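Side-chain contact in uncharacterized protein (Leptotrichia buccalis, PDB 3T8K), which is of unknown function but folds as a row of ankyrin-type helical hairpin repeats, a scaffold that in many ankyrin-repeat proteins binds other proteins: residues D128-E131 with M132-L135. Residues are numbered along the deposited sequence; the frame is centred on the assembly and turned at random.
Sequences DENE and MIPL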
ATOM      1  N   ASP A 128      -5.448 -19.732  -0.272  1.00 43.79           N
ATOM      2  CA  ASP A 128      -5.291 -20.960  -1.035  1.00 43.90           C
ATOM      3  C   ASP A 128      -5.584 -20.706  -2.512  1.00 43.10           C
ATOM      4  O   ASP A 128      -6.564 -20.046  -2.862  1.00 41.32           O
ATOM      5  CB  ASP A 128      -6.201 -22.058  -0.488  1.00 49.00           C
ATOM      6  CG  ASP A 128      -5.803 -23.429  -0.976  1.00 60.44           C
ATOM      7  OD1 ASP A 128      -4.963 -24.070  -0.306  1.00 63.12           O
ATOM      8  OD2 ASP A 128      -6.315 -23.861  -2.033  1.00 64.63           O
ATOM      9  N   GLU A 129      -4.724 -21.226  -3.376  1.00 44.12           N
ATOM     10  CA  GLU A 129      -4.858 -20.995  -4.808  1.00 38.84           C
ATOM     11  C   GLU A 129      -6.186 -21.480  -5.381  1.00 39.51           C
ATOM     12  O   GLU A 129      -6.670 -20.939  -6.374  1.00 41.20           O
ATOM     13  CB  GLU A 129      -3.700 -21.641  -5.556  1.00 41.90           C
ATOM     14  CG  GLU A 129      -2.463 -20.777  -5.611  1.00 38.16           C
ATOM     15  CD  GLU A 129      -1.495 -21.265  -6.659  1.00 36.13           C
ATOM     16  OE1 GLU A 129      -1.034 -22.420  -6.556  1.00 34.38           O
ATOM     17  OE2 GLU A 129      -1.216 -20.502  -7.602  1.00 33.95           O
ATOM     18  N   ASN A 130      -6.766 -22.510  -4.772  1.00 36.55           N
ATOM     19  CA  ASN A 130      -8.094 -22.951  -5.176  1.00 37.39           C
ATOM     20  C   ASN A 130      -9.039 -21.748  -5.205  1.00 36.19           C
ATOM     21  O   ASN A 130      -9.885 -21.621  -6.092  1.00 35.00           O
ATOM     22  CB  ASN A 130      -8.628 -24.020  -4.221  1.00 45.43           C
ATOM     23  CG  ASN A 130      -9.838 -24.745  -4.780  1.00 60.82           C
ATOM     24  OD1 ASN A 130      -9.811 -25.239  -5.909  1.00 61.79           O
ATOM     25  ND2 ASN A 130     -10.915 -24.797  -3.998  1.00 67.52           N
ATOM     26  N   GLU A 131      -8.881 -20.865  -4.227  1.00 35.54           N
ATOM     27  CA  GLU A 131      -9.689 -19.649  -4.161  1.00 35.31           C
ATOM     28  C   GLU A 131      -9.308 -18.633  -5.236  1.00 36.44           C
ATOM     29  O   GLU A 131     -10.122 -17.778  -5.601  1.00 34.26           O
ATOM     30  CB  GLU A 131      -9.590 -19.018  -2.772  1.00 42.88           C
ATOM     31  CG  GLU A 131     -10.268 -19.827  -1.680  1.00 56.71           C
ATOM     32  CD  GLU A 131     -10.014 -19.265  -0.294  1.00 65.06           C
ATOM     33  OE1 GLU A 131     -10.268 -18.058  -0.078  1.00 67.30           O
ATOM     34  OE2 GLU A 131      -9.554 -20.033   0.579  1.00 70.15           O
HETATM   35  N   MSE A 132      -8.082 -18.730  -5.746  1.00 33.23           N
HETATM   36  CA  MSE A 132      -7.574 -17.763  -6.726  1.00 31.50           C
HETATM   37  C   MSE A 132      -8.001 -18.111  -8.154  1.00 30.28           C
HETATM   38  O   MSE A 132      -7.856 -17.308  -9.064  1.00 28.25           O
HETATM   39  CB  MSE A 132      -6.035 -17.697  -6.677  1.00 31.22           C
HETATM   40  CG  MSE A 132      -5.430 -17.289  -5.335  1.00 32.21           C
HETATM   41 SE   MSE A 132      -5.916 -15.468  -4.900  0.70 39.45          SE
HETATM   42  CE  MSE A 132      -5.023 -14.591  -6.385  1.00 35.14           C
ATOM     43  N   ILE A 133      -8.499 -19.322  -8.361  1.00 35.52           N
ATOM     44  CA  ILE A 133      -8.774 -19.788  -9.720  1.00 32.32           C
ATOM     45  C   ILE A 133      -9.713 -18.887 -10.537  1.00 29.88           C
ATOM     46  O   ILE A 133      -9.410 -18.569 -11.682  1.00 33.96           O
ATOM     47  CB  ILE A 133      -9.246 -21.260  -9.745  1.00 32.95           C
ATOM     48  CG1 ILE A 133      -8.080 -22.178  -9.387  1.00 36.81           C
ATOM     49  CG2 ILE A 133      -9.793 -21.623 -11.117  1.00 33.08           C
ATOM     50  CD1 ILE A 133      -8.457 -23.626  -9.312  1.00 39.41           C
ATOM     51  N   PRO A 134     -10.845 -18.464  -9.954  1.00 33.40           N
ATOM     52  CA  PRO A 134     -11.703 -17.563 -10.732  1.00 30.76           C
ATOM     53  C   PRO A 134     -10.944 -16.320 -11.195  1.00 26.75           C
ATOM     54  O   PRO A 134     -11.044 -15.951 -12.367  1.00 27.31           O
ATOM     55  CB  PRO A 134     -12.810 -17.196  -9.742  1.00 33.98           C
ATOM     56  CG  PRO A 134     -12.872 -18.371  -8.813  1.00 35.44           C
ATOM     57  CD  PRO A 134     -11.436 -18.794  -8.645  1.00 35.06           C
ATOM     58  N   LEU A 135     -10.189 -15.693 -10.293  1.00 25.29           N
ATOM     59  CA  LEU A 135      -9.391 -14.527 -10.657  1.00 27.79           C
ATOM     60  C   LEU A 135      -8.330 -14.873 -11.706  1.00 26.53           C
ATOM     61  O   LEU A 135      -8.142 -14.132 -12.663  1.00 23.81           O
ATOM     62  CB  LEU A 135      -8.759 -13.874  -9.415  1.00 25.42           C
ATOM     63  CG  LEU A 135      -7.819 -12.697  -9.663  1.00 23.71           C
ATOM     64  CD1 LEU A 135      -8.560 -11.584 -10.408  1.00 28.30           C
ATOM     65  CD2 LEU A 135      -7.230 -12.159  -8.349  1.00 22.48           C
TER
HETATM   66  O   HOH W   1     -10.644 -15.842  -7.247  1.00 32.00           O
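Met132 and Ile133 lean back on the turn Glu129-Asn130 from two flanks, and the opening of helix 129-140 illustrates how a helix start can be secured by more than regular backbone bonding. Selenomethionine Met132 sets CB 3.3 Å from Glu129 O, and its CG packs alongside Glu129 CA at 3.8 Å. CG lies beside the backbone N (chi1 -60°), and two further bends carry the selenium and CE away from the first turn. Ile133 approaches the same carbonyl with CG1, 3.5 Å from Glu129 O, while its CD1 lies 4.0 Å from Asn130 OD1, a loose van der Waals approach in which the two side chains cross obliquely. A chi1 of -166° sets Asn130 CG anti to the backbone N and swings the amide alongside the carbonyl carbon, where OD1 is its atom nearest Ile133 CD1. The backbone here turns tightly: Met132 N donates to Glu129 O over 2.7 Å, bent to 133° at the hydrogen and coming from above the carbonyl plane, with the i to i+3 spacing of a 3-10 turn. Asp128 is the N-cap, OD2 accepting from Asn130 N on the anti side of its carboxylate, tilted well out of its plane. Farther on, Pro134 has no N-H to give and lays CD 3.5 Å from Glu131 O. At this kink a water bridges Glu131 O and Leu135 N, donating to the first and accepting from the second, in place of the direct i to i+4 bond. Glu129 turns its buried carboxylate to Tyr136 OH within its own helix and to the backbone N of Ile168 and Ala169 at the start of helix 167-180. Met132 touches Ile90, and Leu135 touches Thr94 and Cys97, of helix 90-102, so the first turns of helix 129-140 are joined to both of these helices in the repeat stack.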